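Local coordinates for protein Cry37AA1 (Bacillus thuringiensis, PDB 4RHZ) that probably acts as the small C2-like, calcium-binding partner of the aerolysin-type protein Cry23Aa1 in a two-component bacterial toxin, at residues 3-8 against 57-62; 10-15 against 51-56; 24-29 against 74-79; 68-73 against 121-126; 90-95 against 115-120. One frame throughout, in Å; residues are numbered along the deposited sequence. Where two conformers were deposited one is given.

How the contacts relate
From the N terminus, strand 4-13 pairs along its length with strand 55-62: contact 1 closes the larger loop, and contact 2, further along both strands, lies within it and closes a smaller one. Strand 26-30, inside that loop, pairs with strand 73-81, beyond it, in contact 3, which therefore crosses contacts 1 and 2 in the sequence. Contacts 1 and 2 belong to one antiparallel sheet and contact 3 to the other. Contacts 4 and 5 join across the sandwich: in contact 4 the loop 68-73 lies against 121-126, and within the span it closes lies contact 5, where 90-95 of one sheet meets 115-120 of the other near the calcium site.

Contact 1 (3-8 against 57-62); sequences VYNATF and TQTIKI
Ala6, Phe8, Ile60 and Ile62 make the apolar centre, all on the face of the sheet turned to the core. The CD1 methyl of Ile62 comes to 3.6 Å from Ala6 CB; its CG1 stands in the crowded position between backbone N and carbonyl carbon (chi1 70°). Further along, Phe8 and Ile60 cross at about a right angle, with Phe8 CE1 3.7 Å from Ile60 CD1. Phe8 also packs on Met73 and Phe75 of the opposing sheet. The backbones between are a regular antiparallel pair of a beta-sandwich, in keeping with the C2 fold: Tyr4-Ile62, Ala6-Ile60 and Phe8-Gln58 are hydrogen-bonded pairs, Asn5-Lys61 and Thr7-Thr59 non-hydrogen-bonded ones. Ala6 N points almost straight at Ile60 O, 2.8 Å away with an N-H...O angle of 173°, nearly along the C=O axis. The return bond, Ile60 N to Ala6 O, is more bent at 146°. Asn5, Thr7, Thr59 and Lys61 occupy the other, more polar face. Thr7 and Thr59 both set OG1 beside the backbone N, and the hydroxyls share a 2.8 Å hydrogen bond, OG1 to OG1. Asn5 and Lys61 run side by side, Asn5 OD1 lying 3.2 Å from Lys61 CE, against the aliphatic part of the lysine.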
# COMPACT_ATOMS: atom_id res chain seq x y z
N VAL B 3 -14.72 18.76 21.42
CA VAL B 3 -13.30 19.01 21.26
C VAL B 3 -12.60 17.63 21.06
O VAL B 3 -13.00 16.64 21.68
CB VAL B 3 -12.76 19.77 22.47
CG1 VAL B 3 -11.24 19.89 22.41
CG2 VAL B 3 -13.46 21.22 22.59
N TYR B 4 -11.57 17.58 20.22
CA TYR B 4 -10.82 16.35 19.95
C TYR B 4 -9.36 16.44 20.24
O TYR B 4 -8.73 17.48 20.09
CB TYR B 4 -10.99 15.90 18.51
CG TYR B 4 -12.41 15.57 18.19
CD1 TYR B 4 -12.91 14.29 18.41
CD2 TYR B 4 -13.29 16.56 17.66
CE1 TYR B 4 -14.24 13.97 18.12
CE2 TYR B 4 -14.58 16.26 17.37
CZ TYR B 4 -15.06 14.95 17.60
OH TYR B 4 -16.37 14.62 17.32
N ASN B 5 -8.82 15.32 20.71
CA ASN B 5 -7.37 15.16 20.82
C ASN B 5 -6.97 14.78 19.42
O ASN B 5 -7.49 13.86 18.87
CB ASN B 5 -7.02 14.08 21.89
CG ASN B 5 -7.02 14.64 23.34
OD1 ASN B 5 -6.48 15.71 23.59
ND2 ASN B 5 -7.57 13.90 24.30
N ALA B 6 -6.11 15.55 18.79
CA ALA B 6 -5.62 15.21 17.47
C ALA B 6 -4.13 14.92 17.56
O ALA B 6 -3.37 15.72 18.11
CB ALA B 6 -5.90 16.32 16.47
N THR B 7 -3.73 13.76 17.02
CA THR B 7 -2.35 13.25 17.13
C THR B 7 -1.78 13.16 15.73
O THR B 7 -2.32 12.51 14.87
CB THR B 7 -2.30 11.85 17.88
OG1 THR B 7 -2.87 11.98 19.21
CG2 THR B 7 -0.81 11.25 17.98
N PHE B 8 -0.70 13.91 15.50
CA PHE B 8 -0.10 14.12 14.25
C PHE B 8 1.17 13.33 14.26
O PHE B 8 1.94 13.44 15.23
CB PHE B 8 0.21 15.64 14.08
CG PHE B 8 -1.05 16.49 14.08
CD1 PHE B 8 -1.49 17.12 15.25
CD2 PHE B 8 -1.85 16.55 12.95
CE1 PHE B 8 -2.66 17.82 15.28
CE2 PHE B 8 -3.05 17.26 12.96
CZ PHE B 8 -3.45 17.91 14.12
N THR B 57 6.08 13.36 16.82
CA THR B 57 4.71 13.09 17.20
C THR B 57 4.24 14.19 18.14
O THR B 57 5.01 14.69 18.98
CB THR B 57 4.60 11.71 17.83
OG1 THR B 57 5.25 10.77 16.97
CG2 THR B 57 3.15 11.31 18.01
N GLN B 58 2.97 14.60 17.97
CA GLN B 58 2.34 15.69 18.73
C GLN B 58 0.85 15.48 18.85
O GLN B 58 0.20 15.08 17.86
CB GLN B 58 2.52 16.98 17.98
CG GLN B 58 3.44 17.84 18.68
CD GLN B 58 2.78 19.04 19.25
OE1 GLN B 58 2.53 19.13 20.44
NE2 GLN B 58 2.55 20.01 18.40
N THR B 59 0.30 15.79 20.03
CA THR B 59 -1.13 15.80 20.26
C THR B 59 -1.56 17.20 20.70
O THR B 59 -0.88 17.85 21.49
CB THR B 59 -1.56 14.71 21.25
OG1 THR B 59 -1.11 13.47 20.72
CG2 THR B 59 -3.13 14.64 21.37
N ILE B 60 -2.69 17.63 20.15
CA ILE B 60 -3.18 19.02 20.22
C ILE B 60 -4.68 18.93 20.45
O ILE B 60 -5.35 18.02 19.93
CB ILE B 60 -3.02 19.74 18.84
CG1 ILE B 60 -1.58 19.93 18.45
CG2 ILE B 60 -3.60 21.13 18.85
CD1 ILE B 60 -1.46 20.72 17.20
N LYS B 61 -5.26 19.87 21.17
CA LYS B 61 -6.71 19.81 21.26
C LYS B 61 -7.34 20.70 20.22
O LYS B 61 -6.89 21.84 20.02
CB LYS B 61 -7.13 20.20 22.65
CG LYS B 61 -7.18 19.00 23.60
CD LYS B 61 -6.19 19.12 24.70
CE LYS B 61 -6.46 18.05 25.78
NZ LYS B 61 -7.85 18.27 26.35
N ILE B 62 -8.36 20.21 19.52
CA ILE B 62 -8.91 20.94 18.42
C ILE B 62 -10.42 20.78 18.27
O ILE B 62 -10.99 19.85 18.79
CB ILE B 62 -8.25 20.57 17.06
CG1 ILE B 62 -8.62 19.19 16.62
CG2 ILE B 62 -6.72 20.81 17.05
CD1 ILE B 62 -8.06 18.87 15.23

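Contact 2 (10-15 against 51-56)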
# COMPACT_ATOMS: atom_id res chain seq x y z
N ILE B 10 4.54 12.97 12.03
CA ILE B 10 5.14 13.58 10.95
C ILE B 10 6.48 12.90 10.67
O ILE B 10 7.25 12.67 11.63
CB ILE B 10 5.46 15.05 11.33
CG1 ILE B 10 4.17 15.79 11.81
CG2 ILE B 10 6.20 15.72 10.23
CD1 ILE B 10 4.42 17.23 12.23
N ASN B 11 6.76 12.62 9.38
CA ASN B 11 8.03 12.04 8.98
C ASN B 11 8.73 12.88 7.99
O ASN B 11 8.11 13.34 7.03
CB ASN B 11 7.77 10.67 8.40
CG ASN B 11 7.66 9.64 9.47
OD1 ASN B 11 8.66 9.27 10.04
ND2 ASN B 11 6.45 9.21 9.81
N PHE B 12 10.04 13.07 8.21
CA PHE B 12 10.88 13.89 7.39
C PHE B 12 11.84 13.03 6.56
O PHE B 12 12.38 12.10 7.06
CB PHE B 12 11.70 14.81 8.28
CG PHE B 12 10.87 15.69 9.22
CD1 PHE B 12 10.50 15.22 10.49
CD2 PHE B 12 10.51 17.01 8.84
CE1 PHE B 12 9.76 16.04 11.37
CE2 PHE B 12 9.80 17.83 9.69
CZ PHE B 12 9.41 17.37 10.98
N TYR B 13 12.10 13.40 5.29
CA TYR B 13 12.91 12.60 4.40
C TYR B 13 13.79 13.55 3.64
O TYR B 13 13.30 14.60 3.22
CB TYR B 13 12.04 11.84 3.41
CG TYR B 13 11.14 10.87 4.06
CD1 TYR B 13 11.56 9.54 4.30
CD2 TYR B 13 9.88 11.25 4.46
CE1 TYR B 13 10.67 8.58 4.95
CE2 TYR B 13 9.00 10.35 5.04
CZ TYR B 13 9.40 9.01 5.32
OH TYR B 13 8.48 8.14 5.92
N ASN B 14 15.08 13.19 3.47
CA ASN B 14 16.06 13.97 2.67
C ASN B 14 17.17 12.97 2.33
O ASN B 14 17.91 12.60 3.23
CB ASN B 14 16.63 15.12 3.49
CG ASN B 14 17.36 16.22 2.66
OD1 ASN B 14 17.27 16.36 1.42
ND2 ASN B 14 18.07 17.06 3.38
N GLU B 15 17.22 12.46 1.10
CA GLU B 15 18.25 11.49 0.68
C GLU B 15 19.65 12.08 0.83
O GLU B 15 19.94 13.14 0.27
CB GLU B 15 18.08 11.11 -0.77
CG GLU B 15 18.29 9.64 -0.98
CD GLU B 15 18.43 9.23 -2.44
OE1 GLU B 15 19.41 9.56 -3.10
OE2 GLU B 15 17.56 8.51 -2.92
N PRO B 51 18.45 20.16 15.55
CA PRO B 51 18.27 18.75 15.91
C PRO B 51 17.94 17.78 14.75
O PRO B 51 17.28 18.14 13.74
CB PRO B 51 17.11 18.77 16.91
CG PRO B 51 16.79 20.20 17.20
CD PRO B 51 17.49 21.07 16.22
N GLU B 52 18.44 16.55 14.92
CA GLU B 52 18.14 15.44 14.06
C GLU B 52 16.69 15.06 14.35
O GLU B 52 16.29 14.96 15.51
CB GLU B 52 19.08 14.24 14.32
CG GLU B 52 18.83 13.02 13.37
CD GLU B 52 19.82 11.82 13.57
OE1 GLU B 52 19.34 10.65 13.52
OE2 GLU B 52 21.05 12.02 13.73
N ARG B 53 15.91 14.87 13.30
CA ARG B 53 14.53 14.53 13.50
C ARG B 53 14.05 13.76 12.32
O ARG B 53 13.99 14.30 11.21
CB ARG B 53 13.67 15.81 13.71
CG ARG B 53 12.19 15.54 13.98
CD ARG B 53 11.92 15.01 15.38
NE ARG B 53 12.52 15.92 16.34
CZ ARG B 53 12.31 15.91 17.66
NH1 ARG B 53 11.45 15.05 18.23
NH2 ARG B 53 12.96 16.81 18.40
N SER B 54 13.70 12.50 12.51
CA SER B 54 13.14 11.77 11.39
C SER B 54 11.61 11.59 11.53
O SER B 54 10.89 11.64 10.53
CB SER B 54 13.95 10.48 11.05
OG SER B 54 13.53 9.33 11.76
N THR B 55 11.14 11.42 12.76
CA THR B 55 9.73 11.30 13.07
C THR B 55 9.49 12.20 14.27
O THR B 55 10.37 12.31 15.12
CB THR B 55 9.35 9.87 13.47
OG1 THR B 55 10.01 8.94 12.60
CG2 THR B 55 7.87 9.70 13.39
N TYR B 56 8.31 12.81 14.31
CA TYR B 56 7.91 13.75 15.32
C TYR B 56 6.46 13.45 15.56
O TYR B 56 5.69 13.30 14.61
CB TYR B 56 8.04 15.20 14.80
CG TYR B 56 7.62 16.21 15.82
CD1 TYR B 56 8.48 16.54 16.85
CD2 TYR B 56 6.34 16.80 15.81
CE1 TYR B 56 8.12 17.43 17.83
CE2 TYR B 56 5.96 17.72 16.80
CZ TYR B 56 6.86 18.02 17.81
OH TYR B 56 6.56 18.92 18.82
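The Phe12 ring has Ile10 CG2 over one face, displaced toward the rim, while Tyr56 CB lies in plane at its edge, 3.9 Å from Phe12 CE1. The same CE1 atom is 3.6 Å from Arg53 CG, which is set anti to its backbone N (chi1 -178°) and so runs beside the ring. Arg53 then bends at chi2 and chi3, bringing one face of its guanidinium to the rim of Tyr56, with Tyr56 CE1 4.1 Å above the guanidinium plane. The Tyr56 ring lies alongside Ile10, its CD2 4.1 Å from Ile10 CD1. Beneath these groups the antiparallel ladder is running out. Ile10 and Tyr56 form a hydrogen-bonded pair, the bond from Ile10 N to Tyr56 O being almost straight at 174°. One step on, Phe12 N reaches Ser54 O at 2.9 Å, but from above the carbonyl plane, as the chain 51-54 leaves the sheet. Asn11 and Thr55 pair on the opposite face. Here the pairing of 4-13 with 55-62 ends, while 4-13 runs on beside 115-125. On that flank Val117 touches Ile10 and Phe12, while Trp41 of strand 38-43 meets Tyr56 edge-to-face across the sandwich and Phe12 packs on Val79 of strand 73-81.

Contact 3 (24-29 against 74-79); sequences YGYIKA and CFYGDV
Ile27, Ala29, Phe75 and Val79 form the tight side of this antiparallel pair, facing the sandwich core. Val79 CG2 sits 3.6 Å from Ile27 CG1, and Ala29 CB meets the Phe75 ring at CD2. Ile27 and Gly77 are a non-hydrogen-bonded pair, CA to CA 4.1 Å, Gly77 having no side chain. At Gly25 the chain turns a corner with backbone angles (phi 137°) that call for glycine, and a CB there would run into Asp78 O. The other face is looser and watery. Tyr26 and Tyr76 both hold CG in the crowded position between N and carbonyl carbon, and cross obliquely, Tyr76 CE1 lying in plane at the edge of the Tyr26 ring. Asp78 CB makes a CH-pi contact over a Tyr26 face, 3.9 Å from the centroid. Lys28 stretches out fully beside Tyr76, its CB over that ring. One water joins Tyr26 OH to Asp78 OD2, 2.6 Å from the latter; a second accepts from Lys28 NZ, also bonds Tyr26 OH and gives a weak bond to Tyr76 OH, whose stronger partner is Asp37. The Lys28 N to Tyr76 O hydrogen bond is nearly straight, 174°. Strand 38-43 lies beyond 26-30 and strand 89-100 beyond 73-81, where Cys74 is disulfide-bonded to Cys99; Ile10 and Phe12 of strand 4-13 pack on Ile27 from the opposing sheet.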
# COMPACT_ATOMS: atom_id res chain seq x y z
N TYR B 24 14.48 22.33 9.78
CA TYR B 24 13.99 23.49 10.50
C TYR B 24 12.88 24.16 9.69
O TYR B 24 12.84 24.04 8.46
CB TYR B 24 15.08 24.52 10.77
CG TYR B 24 15.64 25.20 9.53
CD1 TYR B 24 15.15 26.44 9.11
CD2 TYR B 24 16.71 24.63 8.80
CE1 TYR B 24 15.67 27.10 7.98
CE2 TYR B 24 17.25 25.28 7.67
CZ TYR B 24 16.72 26.50 7.25
OH TYR B 24 17.25 27.14 6.12
N GLY B 25 12.00 24.88 10.38
CA GLY B 25 10.97 25.73 9.77
C GLY B 25 9.69 25.49 10.55
O GLY B 25 9.72 25.50 11.78
N TYR B 26 8.58 25.19 9.85
CA TYR B 26 7.32 24.92 10.52
C TYR B 26 6.45 24.05 9.63
O TYR B 26 6.66 24.00 8.42
CB TYR B 26 6.58 26.28 10.87
CG TYR B 26 6.17 27.10 9.64
CD1 TYR B 26 5.00 26.77 8.90
CD2 TYR B 26 6.96 28.16 9.19
CE1 TYR B 26 4.64 27.50 7.76
CE2 TYR B 26 6.57 28.94 8.04
CZ TYR B 26 5.43 28.56 7.34
OH TYR B 26 5.03 29.24 6.22
N ILE B 27 5.45 23.40 10.22
CA ILE B 27 4.35 22.80 9.51
C ILE B 27 3.06 23.23 10.24
O ILE B 27 2.98 23.27 11.51
CB ILE B 27 4.45 21.24 9.47
CG1 ILE B 27 5.74 20.80 8.70
CG2 ILE B 27 3.18 20.56 8.84
CD1 ILE B 27 6.23 19.39 9.12
N LYS B 28 2.05 23.56 9.46
CA LYS B 28 0.79 24.04 10.02
C LYS B 28 -0.36 23.29 9.43
O LYS B 28 -0.26 22.77 8.34
CB LYS B 28 0.59 25.51 9.71
CG LYS B 28 1.60 26.39 10.43
CD LYS B 28 1.36 27.85 10.08
CE LYS B 28 2.45 28.72 10.69
NZ LYS B 28 2.21 30.16 10.30
N ALA B 29 -1.47 23.31 10.13
CA ALA B 29 -2.68 22.70 9.68
C ALA B 29 -3.85 23.71 9.82
O ALA B 29 -3.74 24.72 10.58
CB ALA B 29 -2.95 21.52 10.55
N CYS B 74 -6.04 20.18 6.43
CA CYS B 74 -5.22 20.61 5.35
C CYS B 74 -3.89 20.98 5.92
O CYS B 74 -3.85 21.51 7.00
CB CYS B 74 -5.88 21.80 4.63
SG CYS B 74 -7.47 21.38 3.87
N PHE B 75 -2.78 20.70 5.21
CA PHE B 75 -1.47 20.86 5.85
C PHE B 75 -0.57 21.59 4.90
O PHE B 75 -0.69 21.42 3.68
CB PHE B 75 -0.84 19.49 6.16
CG PHE B 75 -1.63 18.63 7.10
CD1 PHE B 75 -2.54 17.69 6.61
CD2 PHE B 75 -1.44 18.71 8.47
CE1 PHE B 75 -3.30 16.88 7.48
CE2 PHE B 75 -2.15 17.85 9.39
CZ PHE B 75 -3.11 16.97 8.91
N TYR B 76 0.40 22.32 5.43
CA TYR B 76 1.49 22.85 4.57
C TYR B 76 2.66 23.17 5.41
O TYR B 76 2.53 23.30 6.62
CB TYR B 76 1.05 24.13 3.85
CG TYR B 76 0.75 25.36 4.74
CD1 TYR B 76 1.65 26.39 4.81
CD2 TYR B 76 -0.45 25.49 5.44
CE1 TYR B 76 1.39 27.54 5.55
CE2 TYR B 76 -0.72 26.63 6.21
CZ TYR B 76 0.21 27.64 6.22
OH TYR B 76 0.04 28.79 6.92
N GLY B 77 3.79 23.37 4.77
CA GLY B 77 5.01 23.49 5.50
C GLY B 77 6.00 24.33 4.75
O GLY B 77 5.98 24.39 3.49
N ASP B 78 6.86 24.98 5.52
CA ASP B 78 8.08 25.59 5.04
C ASP B 78 9.18 24.86 5.79
O ASP B 78 9.51 25.21 6.93
CB ASP B 78 8.14 27.09 5.46
CG ASP B 78 9.33 27.81 4.83
OD1 ASP B 78 10.34 27.19 4.39
OD2 ASP B 78 9.19 29.04 4.65
N VAL B 79 9.75 23.84 5.17
CA VAL B 79 10.67 22.92 5.87
C VAL B 79 11.94 22.82 5.06
O VAL B 79 11.90 22.50 3.88
CB VAL B 79 10.02 21.51 6.05
CG1 VAL B 79 10.95 20.54 6.84
CG2 VAL B 79 8.66 21.64 6.73
O HOH W 1 7.13 30.58 5.20
O HOH W 2 2.78 30.82 7.40

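Contact 4 (68-73 against 121-126)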
# COMPACT_ATOMS: atom_id res chain seq x y z
N SER B 68 -18.83 19.87 15.18
CA SER B 68 -19.07 18.58 14.56
C SER B 68 -17.79 17.74 14.42
O SER B 68 -16.68 18.27 14.66
CB SER B 68 -19.67 18.79 13.19
OG SER B 68 -21.06 18.83 13.42
N PRO B 69 -17.94 16.43 14.07
CA PRO B 69 -16.70 15.63 13.85
C PRO B 69 -15.85 16.21 12.69
O PRO B 69 -16.38 16.75 11.73
CB PRO B 69 -17.22 14.20 13.55
CG PRO B 69 -18.66 14.14 14.16
CD PRO B 69 -19.18 15.59 14.04
N ILE B 70 -14.54 16.08 12.81
CA ILE B 70 -13.58 16.56 11.80
C ILE B 70 -13.33 15.48 10.70
O ILE B 70 -12.82 14.39 10.97
CB ILE B 70 -12.28 16.96 12.52
CG1 ILE B 70 -12.67 17.95 13.63
CG2 ILE B 70 -11.27 17.48 11.53
CD1 ILE B 70 -11.68 18.14 14.74
N ASN B 71 -13.66 15.84 9.48
CA ASN B 71 -13.67 15.04 8.27
C ASN B 71 -12.48 15.40 7.37
O ASN B 71 -12.24 14.76 6.36
CB ASN B 71 -14.97 15.40 7.51
CG ASN B 71 -15.09 16.94 7.24
OD1 ASN B 71 -15.04 17.77 8.16
ND2 ASN B 71 -15.25 17.30 5.97
N GLN B 72 -11.80 16.49 7.70
CA GLN B 72 -10.88 17.13 6.76
C GLN B 72 -9.79 17.92 7.48
O GLN B 72 -10.06 18.64 8.43
CB GLN B 72 -11.67 18.13 5.87
CG GLN B 72 -10.87 18.96 4.88
CD GLN B 72 -11.77 19.88 3.97
OE1 GLN B 72 -12.69 19.41 3.26
NE2 GLN B 72 -11.51 21.18 4.01
N MET B 73 -8.57 17.87 6.96
CA MET B 73 -7.55 18.67 7.54
C MET B 73 -6.57 18.96 6.46
O MET B 73 -6.31 18.08 5.62
CB MET B 73 -6.98 17.89 8.74
CG MET B 73 -5.88 18.61 9.45
SD MET B 73 -5.94 18.60 11.29
CE MET B 73 -7.07 17.48 11.87
N TYR B 121 -2.69 11.71 10.73
CA TYR B 121 -3.31 12.22 11.93
C TYR B 121 -4.46 11.36 12.32
O TYR B 121 -5.01 10.73 11.45
CB TYR B 121 -3.80 13.69 11.76
CG TYR B 121 -5.01 13.93 10.87
CD1 TYR B 121 -6.25 14.23 11.43
CD2 TYR B 121 -4.90 13.91 9.47
CE1 TYR B 121 -7.37 14.49 10.62
CE2 TYR B 121 -6.02 14.22 8.64
CZ TYR B 121 -7.24 14.51 9.24
OH TYR B 121 -8.35 14.76 8.42
N SER B 122 -4.82 11.37 13.61
CA SER B 122 -5.99 10.66 14.10
C SER B 122 -6.64 11.46 15.22
O SER B 122 -5.99 12.31 15.85
CB SER B 122 -5.61 9.26 14.64
OG SER B 122 -4.64 9.34 15.68
N LEU B 123 -7.89 11.15 15.50
CA LEU B 123 -8.73 11.89 16.49
C LEU B 123 -9.46 10.98 17.46
O LEU B 123 -10.01 9.95 17.02
CB LEU B 123 -9.85 12.62 15.74
CG LEU B 123 -9.32 13.38 14.53
CD1 LEU B 123 -10.43 13.73 13.58
CD2 LEU B 123 -8.59 14.62 15.06
N THR B 124 -9.54 11.41 18.73
CA THR B 124 -10.39 10.81 19.76
C THR B 124 -11.00 11.93 20.58
O THR B 124 -10.33 12.92 20.82
CB THR B 124 -9.61 9.90 20.79
OG1 THR B 124 -8.46 10.59 21.32
CG2 THR B 124 -9.21 8.59 20.14
N PRO B 125 -12.27 11.78 21.01
CA PRO B 125 -12.91 12.78 21.86
C PRO B 125 -12.00 13.14 23.00
O PRO B 125 -11.36 12.23 23.57
CB PRO B 125 -14.11 12.03 22.42
CG PRO B 125 -14.50 11.09 21.33
CD PRO B 125 -13.26 10.80 20.51
N ALA B 126 -11.88 14.42 23.31
CA ALA B 126 -11.02 14.84 24.40
C ALA B 126 -11.83 14.70 25.68
O ALA B 126 -13.08 14.68 25.68
CB ALA B 126 -10.53 16.31 24.24
OXT ALA B 126 -11.16 14.62 26.72
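Sulfur and ring supply the main interaction. Met73 folds over one face of Tyr121, its SD 4.6 Å from the ring centroid and 18° off the normal, a Met-aromatic contact. The side chain leaves with CG anti to the backbone N (chi1 180°) and then bends at chi2 and chi3, bringing the terminal methyl back over the ring, Met73 CE to Tyr121 CE1. Tyr121 meets it with CG in the crowded position between N and carbonyl carbon (chi1 71°). The phenol end lies under Met73 CB, which is 3.4 Å from Tyr121 CZ.

Apolar packing comes next: Leu123 CD1 touches Ile70 CB at 3.9 Å; the same methyl also lies 3.6 Å from the carbonyl Ile70 O.

Polar links run outward, with no hydrogen bond between 68-73 and 121-126. Tyr121 OH is hydrogen-bonded to Ser100 O, and Gln72, pointing away from the strand, hydrogen-bonds through NE2 to Leu31 O and to Thr247 O of the Cry23Aa1 chain. The same loop thus faces both the core and the partner protein.

Ile62 and Ala29 also touch Met73. Here the loop leading into strand 73-81 closes over one end of the beta-sandwich, against the last strand of the C2-like fold.

Contact 5 (90-95 against 115-120)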
# COMPACT_ATOMS: atom_id res chain seq x y z
N ILE B 90 15.18 21.93 0.35
CA ILE B 90 13.80 22.16 0.70
C ILE B 90 13.08 20.85 0.76
O ILE B 90 13.15 20.09 -0.21
CB ILE B 90 13.15 23.20 -0.29
CG1 ILE B 90 13.81 24.58 -0.07
CG2 ILE B 90 11.70 23.32 -0.04
CD1 ILE B 90 14.17 25.20 -1.25
N LEU B 91 12.43 20.57 1.89
CA LEU B 91 11.60 19.39 2.12
C LEU B 91 10.11 19.72 1.93
O LEU B 91 9.30 18.77 1.71
CB LEU B 91 11.78 18.87 3.56
CG LEU B 91 13.02 18.02 3.96
CD1 LEU B 91 14.28 18.77 3.58
CD2 LEU B 91 13.09 17.60 5.45
N ALA B 92 9.73 21.02 2.01
CA ALA B 92 8.32 21.44 1.79
C ALA B 92 8.26 22.96 1.53
O ALA B 92 9.03 23.70 2.16
CB ALA B 92 7.41 21.08 2.96
N TYR B 93 7.41 23.36 0.60
CA TYR B 93 7.21 24.75 0.26
C TYR B 93 5.84 25.17 0.77
O TYR B 93 4.88 24.41 0.68
CB TYR B 93 7.22 24.96 -1.23
CG TYR B 93 8.52 24.70 -2.00
CD1 TYR B 93 8.83 23.44 -2.48
CD2 TYR B 93 9.36 25.75 -2.32
CE1 TYR B 93 10.00 23.20 -3.26
CE2 TYR B 93 10.50 25.55 -3.09
CZ TYR B 93 10.80 24.24 -3.58
OH TYR B 93 11.96 24.03 -4.35
N PRO B 94 5.76 26.39 1.33
CA PRO B 94 4.50 26.70 1.97
C PRO B 94 3.41 27.08 0.98
O PRO B 94 2.29 27.14 1.37
CB PRO B 94 4.84 27.89 2.92
CG PRO B 94 6.02 28.64 2.25
CD PRO B 94 6.84 27.37 1.64
N SER B 95 3.68 27.26 -0.29
CA SER B 95 2.57 27.48 -1.15
C SER B 95 1.77 26.18 -1.37
O SER B 95 0.68 26.20 -1.95
CB SER B 95 3.03 28.06 -2.49
OG SER B 95 3.91 27.11 -3.08
N SER B 115 13.49 14.38 -1.03
CA SER B 115 13.27 15.37 0.02
C SER B 115 11.75 15.73 0.09
O SER B 115 11.18 16.34 -0.87
CB SER B 115 14.08 16.63 -0.29
OG SER B 115 15.45 16.35 -0.51
N TYR B 116 11.10 15.37 1.20
CA TYR B 116 9.66 15.57 1.35
C TYR B 116 9.24 15.32 2.77
O TYR B 116 10.06 14.85 3.54
CB TYR B 116 8.90 14.62 0.42
CG TYR B 116 9.06 13.12 0.70
CD1 TYR B 116 8.11 12.41 1.43
CD2 TYR B 116 10.10 12.39 0.12
CE1 TYR B 116 8.26 10.99 1.64
CE2 TYR B 116 10.25 10.96 0.32
CZ TYR B 116 9.37 10.31 1.08
OH TYR B 116 9.51 8.95 1.21
N VAL B 117 7.96 15.55 3.10
CA VAL B 117 7.46 15.30 4.44
C VAL B 117 6.14 14.58 4.34
O VAL B 117 5.42 14.84 3.36
CB VAL B 117 7.19 16.66 5.14
CG1 VAL B 117 6.58 16.46 6.49
CG2 VAL B 117 8.47 17.44 5.30
N THR B 118 5.79 13.71 5.30
CA THR B 118 4.50 13.13 5.29
C THR B 118 3.80 13.38 6.65
O THR B 118 4.47 13.57 7.68
CB THR B 118 4.52 11.61 5.04
OG1 THR B 118 5.03 10.92 6.19
CG2 THR B 118 5.24 11.18 3.73
N ILE B 119 2.45 13.42 6.68
CA ILE B 119 1.77 13.68 7.92
C ILE B 119 0.59 12.80 7.99
O ILE B 119 -0.20 12.70 7.05
CB ILE B 119 1.24 15.18 7.99
CG1 ILE B 119 2.37 16.18 8.07
CG2 ILE B 119 0.50 15.46 9.31
CD1 ILE B 119 2.63 16.80 6.85
N LYS B 120 0.41 12.18 9.14
CA LYS B 120 -0.70 11.28 9.37
C LYS B 120 -1.37 11.83 10.59
O LYS B 120 -0.67 12.38 11.41
CB LYS B 120 -0.03 9.96 9.77
CG LYS B 120 -0.89 9.00 10.45
CD LYS B 120 -0.03 7.88 11.08
CE LYS B 120 -0.97 6.82 11.64
NZ LYS B 120 -0.20 5.82 12.46
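Ser115 OG is the best-held polar atom here, gripped by one hydrogen bond, to Asn14 OD1; Asn14 ND2 in turn hydrogen-bonds Asp89 OD2. The hydroxyl is set anti to the carbonyl carbon (chi1 -53°). Asp89 and Glu112 are calcium ligands, so Ser115 stands behind the site through Asn14, its side chain about 5 Å from the bound ion. Ser115 CB lies 3.6 Å from Ile90 O. No conventional hydrogen bond joins 90-95 to 115-120. Leu91 O instead meets Tyr116 CA in a CA-H...O contact, 3.2 Å long with an angle of 150° at the hydrogen. Val117 N stands further from the same oxygen, and Val117 CG2 lies 3.9 Å from Leu91 O, so an apolar branch shares its surroundings. That methyl, set beside the backbone N while CG1 is anti to it (chi1 176°), also meets Leu91 CB at 4.0 Å. Ala92 CB touches the same CG2 more distantly, at 4.5 Å. Leu91 and Ala92 both face Val79 of the neighbouring strand 73-81, a classic beta bulge, and the chain turns a corner at Leu91. At this bulge strand 89-100, an outermost strand of one sheet of the sandwich, lies against strand 115-125 of the other. Val117 reaches inward from that second strand, and Leu108 of strand 105-110 touches Ala92. Tyr116 points the other way, its ring stacked on Tyr13 and in a cation-pi contact with Arg107.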